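Local atomic coordinates of NADH:ubiquinone oxidoreductase, Na translocating, F subunit (Porphyromonas gingivalis, PDB entry 2R6H), a protein that binds flavin-adenine dinucleotide and pairs an FAD-binding domain with an NAD-binding domain, as in ferredoxin-reductase-type flavoproteins. Residues A[203-207]-A[217-221]; A[164-168]-A[190-194]; A[16-20]-A[59-63]; A[158-162]-A[174-178]. One frame throughout, in Å; residues are numbered along the deposited sequence.

Interaction 1. Residues A[203-207]-A[217-221]; sequences EEDFR and KFHIA. With SO4 (sulfate ion), chain F.
E203 OE2 is gripped by two nitrogens of R207, a residue whose guanidinium also reaches strand 216-222 to donate from NH1 to F218 O. R207 NE meets the anti lone pair of E203 OE2 at 3.1 Å, while NH2, at 3.2 Å from the same OE2, comes in above the carboxylate plane. Both bonds belong to a salt bridge between residues one helical turn apart. The third bond, R207 NH1 to F218 O, measures 2.9 Å with an N-H...O angle of 161°. Both acceptor atoms lie close to the guanidinium plane, which pins its rotation, and one face of that group rests on F218 CD1. E210 adds a second carboxylate for NH1 and also receives the backbone N of F218. These polar groups border the apolar seam between the helix and edge strand of the beta-alpha-beta unit 188-194, 203-212, 216-222 in the Rossmann-like NAD-binding domain, the two short axes running roughly antiparallel. F218 fills the seam. Its CG lies anti to the backbone N (chi1 175°), which carries the ring in under the helix, where F206 CB sits 4.0 Å from the ring centroid, over the face. The F206 ring itself meets the F218 ring obliquely, planes 31° apart. Farther along the strand, I220 CD1 comes to 3.8 Å from E203 CD, an apolar tip set against the carboxylate. At the start of the helix, E204 N donates a nearly straight bond of 2.7 Å to O2 of a sulfate ion, probably from the crystallisation liquor.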
# COMPACT_ATOMS: atom_id res chain seq x y z
N GLU A 203 3.34 0.33 -11.77
CA GLU A 203 4.04 -0.70 -12.52
C GLU A 203 5.24 -0.17 -13.29
O GLU A 203 6.32 -0.75 -13.23
CB GLU A 203 3.12 -1.46 -13.47
CG GLU A 203 3.92 -2.44 -14.32
CD GLU A 203 3.07 -3.32 -15.23
OE1 GLU A 203 1.83 -3.13 -15.28
OE2 GLU A 203 3.65 -4.21 -15.90
N GLU A 204 5.07 0.93 -14.01
CA GLU A 204 6.15 1.40 -14.85
C GLU A 204 7.38 1.78 -14.01
O GLU A 204 8.51 1.48 -14.40
CB GLU A 204 5.69 2.53 -15.77
CG GLU A 204 6.79 3.15 -16.65
CD GLU A 204 7.38 2.19 -17.69
OE1 GLU A 204 6.84 1.08 -17.88
OE2 GLU A 204 8.40 2.58 -18.31
N ASP A 205 7.16 2.43 -12.87
CA ASP A 205 8.23 2.70 -11.90
C ASP A 205 9.17 1.52 -11.79
O ASP A 205 10.39 1.67 -11.83
CB ASP A 205 7.64 2.97 -10.51
CG ASP A 205 6.93 4.32 -10.41
OD1 ASP A 205 6.81 5.01 -11.44
OD2 ASP A 205 6.50 4.67 -9.28
N PHE A 206 8.59 0.34 -11.62
CA PHE A 206 9.35 -0.90 -11.45
C PHE A 206 9.93 -1.46 -12.76
O PHE A 206 11.05 -1.96 -12.77
CB PHE A 206 8.52 -1.95 -10.70
CG PHE A 206 8.03 -1.51 -9.36
CD1 PHE A 206 8.91 -1.34 -8.30
CD2 PHE A 206 6.68 -1.25 -9.14
CE1 PHE A 206 8.46 -0.92 -7.06
CE2 PHE A 206 6.23 -0.84 -7.90
CZ PHE A 206 7.12 -0.67 -6.86
N ARG A 207 9.17 -1.39 -13.86
CA ARG A 207 9.71 -1.80 -15.16
C ARG A 207 10.98 -1.03 -15.49
O ARG A 207 11.92 -1.58 -16.05
CB ARG A 207 8.70 -1.62 -16.29
CG ARG A 207 7.50 -2.53 -16.21
CD ARG A 207 7.87 -3.93 -15.75
NE ARG A 207 6.67 -4.72 -15.48
CZ ARG A 207 6.66 -5.85 -14.77
NH1 ARG A 207 7.78 -6.33 -14.25
NH2 ARG A 207 5.51 -6.50 -14.58
N LYS A 217 13.67 -7.95 -9.90
CA LYS A 217 12.54 -8.44 -10.68
C LYS A 217 11.23 -8.09 -10.01
O LYS A 217 11.12 -8.08 -8.78
CB LYS A 217 12.63 -9.95 -10.89
CG LYS A 217 13.86 -10.39 -11.64
CD LYS A 217 13.65 -10.33 -13.14
CE LYS A 217 14.86 -10.93 -13.87
NZ LYS A 217 14.51 -11.71 -15.11
N PHE A 218 10.24 -7.78 -10.83
CA PHE A 218 8.93 -7.42 -10.34
C PHE A 218 7.89 -8.30 -11.01
O PHE A 218 7.86 -8.40 -12.22
CB PHE A 218 8.66 -5.96 -10.68
CG PHE A 218 7.29 -5.49 -10.31
CD1 PHE A 218 6.46 -4.93 -11.28
CD2 PHE A 218 6.82 -5.59 -9.01
CE1 PHE A 218 5.20 -4.47 -10.96
CE2 PHE A 218 5.55 -5.14 -8.68
CZ PHE A 218 4.73 -4.58 -9.66
N HIS A 219 7.07 -8.96 -10.21
CA HIS A 219 6.02 -9.80 -10.75
C HIS A 219 4.67 -9.40 -10.19
O HIS A 219 4.53 -9.21 -8.99
CB HIS A 219 6.26 -11.26 -10.40
CG HIS A 219 7.51 -11.82 -11.00
ND1 HIS A 219 8.61 -12.17 -10.25
CD2 HIS A 219 7.83 -12.10 -12.29
CE1 HIS A 219 9.56 -12.63 -11.04
NE2 HIS A 219 9.11 -12.60 -12.29
N ILE A 220 3.68 -9.32 -11.07
CA ILE A 220 2.30 -9.10 -10.65
C ILE A 220 1.53 -10.42 -10.69
O ILE A 220 1.74 -11.22 -11.58
CB ILE A 220 1.62 -8.12 -11.59
CG1 ILE A 220 2.14 -6.72 -11.33
CG2 ILE A 220 0.12 -8.18 -11.43
CD1 ILE A 220 2.07 -5.86 -12.55
N ALA A 221 0.66 -10.66 -9.71
CA ALA A 221 -0.18 -11.85 -9.73
C ALA A 221 -1.62 -11.46 -9.43
O ALA A 221 -1.91 -10.81 -8.43
CB ALA A 221 0.30 -12.88 -8.71
S SO4 F . 1.72 3.29 -13.70
O1 SO4 F . 0.63 2.64 -12.96
O2 SO4 F . 2.85 2.38 -13.78
O3 SO4 F . 1.27 3.62 -15.05
O4 SO4 F . 2.11 4.51 -12.99

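Interaction 2. Residues A[164-168]-A[190-194]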
# COMPACT_ATOMS: atom_id res chain seq x y z
N GLY A 164 0.53 -6.53 -0.98
CA GLY A 164 -0.87 -6.61 -1.35
C GLY A 164 -1.62 -5.34 -0.97
O GLY A 164 -1.32 -4.75 0.07
N GLY A 165 -2.56 -4.90 -1.80
CA GLY A 165 -3.36 -3.73 -1.46
C GLY A 165 -2.51 -2.50 -1.18
O GLY A 165 -1.47 -2.33 -1.80
N ALA A 166 -2.96 -1.66 -0.26
CA ALA A 166 -2.28 -0.40 0.03
C ALA A 166 -0.93 -0.65 0.69
O ALA A 166 -0.20 0.29 1.01
CB ALA A 166 -3.15 0.48 0.91
N GLY A 167 -0.60 -1.92 0.89
CA GLY A 167 0.72 -2.30 1.37
C GLY A 167 1.81 -2.03 0.36
O GLY A 167 2.98 -2.34 0.59
N MSE A 168 1.43 -1.44 -0.77
CA MSE A 168 2.40 -0.97 -1.75
C MSE A 168 3.33 0.08 -1.15
O MSE A 168 4.47 0.24 -1.59
CB MSE A 168 1.68 -0.40 -2.98
CG MSE A 168 1.94 -1.17 -4.26
SE MSE A 168 3.68 -0.78 -5.04
CE MSE A 168 3.55 -1.90 -6.64
N TYR A 190 10.18 -8.29 -6.13
CA TYR A 190 8.96 -7.78 -5.52
C TYR A 190 7.77 -8.47 -6.16
O TYR A 190 7.58 -8.37 -7.36
CB TYR A 190 8.88 -6.28 -5.73
CG TYR A 190 7.67 -5.62 -5.13
CD1 TYR A 190 7.03 -6.15 -4.04
CD2 TYR A 190 7.18 -4.42 -5.65
CE1 TYR A 190 5.92 -5.53 -3.49
CE2 TYR A 190 6.09 -3.79 -5.09
CZ TYR A 190 5.46 -4.35 -4.02
OH TYR A 190 4.35 -3.72 -3.46
N TRP A 191 7.00 -9.20 -5.36
CA TRP A 191 5.82 -9.89 -5.86
C TRP A 191 4.58 -9.21 -5.30
O TRP A 191 4.27 -9.36 -4.13
CB TRP A 191 5.83 -11.34 -5.39
CG TRP A 191 7.01 -12.12 -5.88
CD1 TRP A 191 8.30 -11.99 -5.47
CD2 TRP A 191 7.01 -13.14 -6.88
NE1 TRP A 191 9.11 -12.86 -6.16
CE2 TRP A 191 8.33 -13.58 -7.03
CE3 TRP A 191 6.01 -13.72 -7.66
CZ2 TRP A 191 8.68 -14.58 -7.92
CZ3 TRP A 191 6.36 -14.71 -8.54
CH2 TRP A 191 7.69 -15.13 -8.67
N TYR A 192 3.86 -8.47 -6.13
CA TYR A 192 2.66 -7.76 -5.67
C TYR A 192 1.39 -8.43 -6.16
O TYR A 192 1.23 -8.69 -7.35
CB TYR A 192 2.69 -6.31 -6.15
CG TYR A 192 1.49 -5.49 -5.73
CD1 TYR A 192 1.44 -4.87 -4.48
CD2 TYR A 192 0.40 -5.33 -6.58
CE1 TYR A 192 0.34 -4.11 -4.10
CE2 TYR A 192 -0.69 -4.58 -6.21
CZ TYR A 192 -0.72 -3.97 -4.97
OH TYR A 192 -1.81 -3.24 -4.60
N GLY A 193 0.46 -8.69 -5.25
CA GLY A 193 -0.80 -9.31 -5.64
C GLY A 193 -1.97 -8.35 -5.70
O GLY A 193 -2.25 -7.62 -4.75
N ALA A 194 -2.68 -8.35 -6.82
CA ALA A 194 -3.86 -7.51 -6.96
C ALA A 194 -5.01 -8.37 -7.45
O ALA A 194 -4.79 -9.41 -8.06
CB ALA A 194 -3.58 -6.36 -7.92
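The hydroxyl of Y192 donates to G165 O, 3.0 Å from OH to O, tying strand 188-194 to the glycine-rich turn that follows strand 158-164 and leads into helix 168-181, the characteristic first turn of a Rossmann-like NAD-binding domain. The hydroxyl is tilted 34° from the carbonyl plane, and the oxygen itself lies at the edge of the tyrosine ring. Beside this bond, selenomethionine M168 runs between two tyrosines, Y190 and Y192. Its CG approaches Y192 CE1, and its CE stands over one face of that ring, displaced toward the rim. The selenium lies at the edge of the Y190 ring, 5.1 Å from the centroid, and obliquely above Y192, so that both are Met-aromatic contacts. The bend at chi2 (-78°) brings the selenium across to the tyrosines, and the extended chi3 carries the methyl on between them. Two residues apart in the strand, the tyrosines leave from the same side, and CG anti to the backbone N sends each ring toward the turn. In the second shell, F201 and Y202 touch M168, and F201 also packs on Y192. The backbone of G164 bonds to C261, fixing the turn to strand 256-261, and A166 touches the flavin-adenine dinucleotide. Alongside the selenium, the M168 methyl closes on the Y190 ring, with CE 3.5 Å from CE2.

Interaction 3. Residues A[16-20]-A[59-63]; sequences SNKNV and YDIQD. With SO4 (sulfate ion), chain E.
With CG anti to its carbonyl carbon (chi1 -49°) and a bend at chi2 (91°), Q62 swings its amide back over the end of strand 9-19 and sets it against the backbone of N19. There the amide nitrogen donates to the main chain: Q62 NE2 lies 2.7 Å from N19 O, the N-H...O angle is 156°, and the acceptor sits practically in the amide plane of Q62. This bond is the sound one of the pair. The other end of the same amide, OE1, faces N19 N at 3.3 Å, a weak and doubtful bond, since the place of OE1 is less sure. The strand belongs to the six-stranded antiparallel sheet of the FAD-binding half, which resembles the barrel of ferredoxin-reductase flavoproteins, whereas 59-63 is irregular chain between strand 52-55 and helix 66-71. The N19 side chain points toward this loop and crosses I61 obliquely, with CG 4.2 Å from I61 CG2. Its carboxamide is held from both ends by other partners: OD1 accepts from K25 NZ and ND2 donates to S21 O. K25 also bonds D60 O and N17 O, so one ammonium gathers oxygens from both segments. W69 and W75 also pack on I61. Q62 NE2 has a further, weak bond of 3.4 Å to O3 of a sulfate ion, probably from the crystallisation liquor, and R64 NH1 is hydrogen-bonded to sulfate as well.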
# COMPACT_ATOMS: atom_id res chain seq x y z
N SER A 16 -2.17 16.41 -4.65
CA SER A 16 -2.88 15.48 -5.52
C SER A 16 -3.60 14.41 -4.71
O SER A 16 -2.98 13.70 -3.92
CB SER A 16 -1.92 14.84 -6.52
OG SER A 16 -2.62 14.08 -7.49
N ASN A 17 -4.91 14.29 -4.92
CA ASN A 17 -5.67 13.15 -4.41
C ASN A 17 -6.49 12.48 -5.50
O ASN A 17 -7.72 12.58 -5.52
CB ASN A 17 -6.57 13.59 -3.26
CG ASN A 17 -6.85 12.47 -2.28
OD1 ASN A 17 -5.97 11.67 -1.97
ND2 ASN A 17 -8.09 12.40 -1.79
N LYS A 18 -5.81 11.78 -6.41
CA LYS A 18 -6.48 11.05 -7.47
C LYS A 18 -6.46 9.55 -7.20
O LYS A 18 -5.51 9.02 -6.61
CB LYS A 18 -5.83 11.35 -8.82
CG LYS A 18 -6.51 12.45 -9.61
CD LYS A 18 -5.53 13.19 -10.51
CE LYS A 18 -5.23 12.40 -11.77
NZ LYS A 18 -4.24 13.09 -12.64
N ASN A 19 -7.51 8.86 -7.64
CA ASN A 19 -7.57 7.41 -7.54
C ASN A 19 -6.46 6.73 -8.32
O ASN A 19 -6.16 7.10 -9.46
CB ASN A 19 -8.93 6.89 -8.01
CG ASN A 19 -9.93 6.74 -6.88
OD1 ASN A 19 -10.42 7.73 -6.33
ND2 ASN A 19 -10.23 5.50 -6.52
N VAL A 20 -5.83 5.73 -7.71
CA VAL A 20 -4.73 5.02 -8.33
C VAL A 20 -5.14 3.53 -8.59
O VAL A 20 -4.59 2.83 -9.44
CB VAL A 20 -3.45 5.22 -7.48
CG1 VAL A 20 -3.23 4.07 -6.51
CG2 VAL A 20 -2.27 5.46 -8.37
N TYR A 59 -17.25 12.29 -3.66
CA TYR A 59 -15.89 11.85 -3.94
C TYR A 59 -15.55 12.01 -5.41
O TYR A 59 -16.42 11.93 -6.26
CB TYR A 59 -15.72 10.40 -3.52
CG TYR A 59 -15.59 10.16 -2.04
CD1 TYR A 59 -15.15 11.16 -1.19
CD2 TYR A 59 -15.87 8.91 -1.50
CE1 TYR A 59 -15.00 10.93 0.18
CE2 TYR A 59 -15.73 8.66 -0.15
CZ TYR A 59 -15.30 9.67 0.70
OH TYR A 59 -15.17 9.41 2.05
N ASP A 60 -14.27 12.23 -5.72
CA ASP A 60 -13.83 12.34 -7.10
C ASP A 60 -13.18 11.04 -7.53
O ASP A 60 -12.07 10.73 -7.11
CB ASP A 60 -12.85 13.50 -7.27
CG ASP A 60 -12.69 13.93 -8.72
OD1 ASP A 60 -13.18 13.21 -9.61
OD2 ASP A 60 -12.07 14.99 -8.97
N ILE A 61 -13.87 10.29 -8.39
CA ILE A 61 -13.37 9.02 -8.91
C ILE A 61 -13.36 8.99 -10.45
O ILE A 61 -14.37 9.26 -11.08
CB ILE A 61 -14.26 7.84 -8.42
CG1 ILE A 61 -14.49 7.93 -6.92
CG2 ILE A 61 -13.63 6.49 -8.81
CD1 ILE A 61 -13.28 7.53 -6.12
N GLN A 62 -12.23 8.61 -11.05
CA GLN A 62 -12.16 8.55 -12.51
C GLN A 62 -13.02 7.45 -13.17
O GLN A 62 -13.34 6.43 -12.55
CB GLN A 62 -10.72 8.38 -12.98
CG GLN A 62 -9.74 9.33 -12.36
CD GLN A 62 -9.15 8.78 -11.10
OE1 GLN A 62 -9.81 8.73 -10.06
NE2 GLN A 62 -7.89 8.34 -11.18
N ASP A 63 -13.35 7.65 -14.44
CA ASP A 63 -14.25 6.78 -15.20
C ASP A 63 -14.03 5.29 -14.98
O ASP A 63 -14.98 4.52 -14.87
CB ASP A 63 -14.13 7.08 -16.71
CG ASP A 63 -14.09 8.59 -17.04
OD1 ASP A 63 -14.43 9.44 -16.16
OD2 ASP A 63 -13.72 8.91 -18.19
S SO4 E . -5.71 9.62 -14.20
O1 SO4 E . -4.83 9.86 -13.06
O2 SO4 E . -4.91 9.76 -15.40
O3 SO4 E . -6.24 8.26 -14.14
O4 SO4 E . -6.82 10.58 -14.24

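Interaction 4. Residues A[158-162]-A[174-178]; sequences EMLYI and QILHL
Strand 158-162 and helix 174-178 run roughly antiparallel (146°) with axes 11.7 Å apart, Y161 and I175 being the residues whose CA atoms come nearest. That separation is bridged by side chains from both elements, Y161 contributing most from the strand. The tyrosine has CG anti to its carbonyl carbon (chi1 -79°), and its ring stands up toward the helix. I175 CD1 covers one face, 3.9 Å from the ring centroid and close to the normal, a CH-pi contact made as the two side chains slide past each other in opposite directions. The hydroxyl end meets Q174: Y161 OH donates to Q174 OE1 across 2.8 Å, the oxygen lying in the ring plane at its edge while the ring and amide planes stand 76° apart. One turn on, L178 CD1 comes to 3.5 Å from Y161 OH. L178 also meets the selenomethionine M159 tip to tip, CE to CD2 at 3.4 Å. This is the helix-on-sheet layer of the beta-alpha-beta crossover 158-164, 168-181, 188-194, and Y259 of strand 256-261 brings its ring to Y161 from the neighbouring strand. Q174 also turns its NE2 to the backbone oxygen of S41. With one end of the amide accepting from a tyrosine and the other donating to a carbonyl, both polar ends of Q174 have partners, which supports the modelled orientation of its amide.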
# COMPACT_ATOMS: atom_id res chain seq x y z
N GLU A 158 19.58 -12.10 -0.06
CA GLU A 158 18.55 -11.90 -1.06
C GLU A 158 17.32 -11.31 -0.41
O GLU A 158 16.98 -11.67 0.71
CB GLU A 158 18.17 -13.21 -1.76
CG GLU A 158 17.09 -13.04 -2.81
CD GLU A 158 16.69 -14.34 -3.51
OE1 GLU A 158 17.41 -15.37 -3.35
OE2 GLU A 158 15.65 -14.32 -4.23
N MSE A 159 16.65 -10.40 -1.10
CA MSE A 159 15.39 -9.87 -0.61
C MSE A 159 14.24 -10.33 -1.49
O MSE A 159 14.34 -10.36 -2.72
CB MSE A 159 15.43 -8.35 -0.59
CG MSE A 159 16.77 -7.75 -0.19
SE MSE A 159 16.66 -5.84 0.31
CE MSE A 159 18.26 -5.18 -0.63
N LEU A 160 13.14 -10.71 -0.85
CA LEU A 160 11.89 -11.00 -1.53
C LEU A 160 10.77 -10.17 -0.93
O LEU A 160 10.41 -10.37 0.23
CB LEU A 160 11.56 -12.49 -1.41
CG LEU A 160 10.61 -13.09 -2.45
CD1 LEU A 160 10.79 -14.60 -2.52
CD2 LEU A 160 9.17 -12.72 -2.15
N TYR A 161 10.24 -9.24 -1.71
CA TYR A 161 9.14 -8.37 -1.27
C TYR A 161 7.79 -8.95 -1.66
O TYR A 161 7.59 -9.39 -2.80
CB TYR A 161 9.29 -6.97 -1.86
CG TYR A 161 10.31 -6.13 -1.13
CD1 TYR A 161 11.66 -6.20 -1.44
CD2 TYR A 161 9.91 -5.26 -0.13
CE1 TYR A 161 12.58 -5.44 -0.76
CE2 TYR A 161 10.82 -4.49 0.56
CZ TYR A 161 12.15 -4.58 0.23
OH TYR A 161 13.06 -3.80 0.92
N ILE A 162 6.85 -8.95 -0.73
CA ILE A 162 5.52 -9.48 -0.98
C ILE A 162 4.50 -8.41 -0.62
O ILE A 162 4.26 -8.16 0.55
CB ILE A 162 5.20 -10.69 -0.07
CG1 ILE A 162 6.28 -11.77 -0.17
CG2 ILE A 162 3.83 -11.26 -0.40
CD1 ILE A 162 5.98 -12.97 0.67
N GLN A 174 10.93 1.50 0.26
CA GLN A 174 12.16 0.73 0.46
C GLN A 174 12.82 0.37 -0.88
O GLN A 174 14.03 0.56 -1.05
CB GLN A 174 11.90 -0.52 1.30
CG GLN A 174 11.70 -0.23 2.78
CD GLN A 174 11.53 -1.51 3.60
OE1 GLN A 174 11.62 -2.61 3.07
NE2 GLN A 174 11.31 -1.36 4.90
N ILE A 175 12.03 -0.13 -1.83
CA ILE A 175 12.57 -0.50 -3.14
C ILE A 175 13.11 0.69 -3.91
O ILE A 175 14.16 0.61 -4.52
CB ILE A 175 11.56 -1.29 -3.98
CG1 ILE A 175 11.43 -2.69 -3.41
CG2 ILE A 175 12.03 -1.38 -5.41
CD1 ILE A 175 10.07 -3.29 -3.58
N LEU A 176 12.40 1.81 -3.87
CA LEU A 176 12.91 3.03 -4.48
C LEU A 176 14.21 3.46 -3.80
O LEU A 176 15.14 3.91 -4.45
CB LEU A 176 11.87 4.14 -4.42
CG LEU A 176 10.80 3.93 -5.49
CD1 LEU A 176 9.68 4.92 -5.37
CD2 LEU A 176 11.44 4.03 -6.85
N HIS A 177 14.28 3.31 -2.49
CA HIS A 177 15.48 3.74 -1.81
C HIS A 177 16.63 2.84 -2.22
O HIS A 177 17.71 3.31 -2.55
CB HIS A 177 15.29 3.69 -0.31
CG HIS A 177 16.52 4.02 0.46
ND1 HIS A 177 16.87 5.32 0.78
CD2 HIS A 177 17.51 3.23 0.96
CE1 HIS A 177 18.01 5.31 1.43
NE2 HIS A 177 18.42 4.05 1.56
N LEU A 178 16.37 1.53 -2.19
CA LEU A 178 17.36 0.54 -2.56
C LEU A 178 17.98 0.75 -3.93
O LEU A 178 19.15 0.47 -4.13
CB LEU A 178 16.76 -0.85 -2.50
CG LEU A 178 16.54 -1.43 -1.10
CD1 LEU A 178 15.63 -2.66 -1.20
CD2 LEU A 178 17.86 -1.78 -0.46

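In the fold
Interactions 4, 2 and 1 form one continuous core in the NAD-binding half, with centres 10 to 12 Å apart. They involve three adjacent strands of its parallel sheet, 158-164, 188-194 and 216-222, and the helices 168-181 and 203-212 that connect them. The segments of interactions 4 and 2 alternate along the chain (158-162, 164-168, 174-178, 190-194), and interaction 1 follows. F206 touches both M168 and I175, and Y190 meets I175, so one apolar core runs through all three. Interaction 2 is where this core reaches the bound flavin-adenine dinucleotide. Interaction 3 comes first in the chain and belongs to the other, antiparallel FAD-binding half, its centre 20 Å or more from the others.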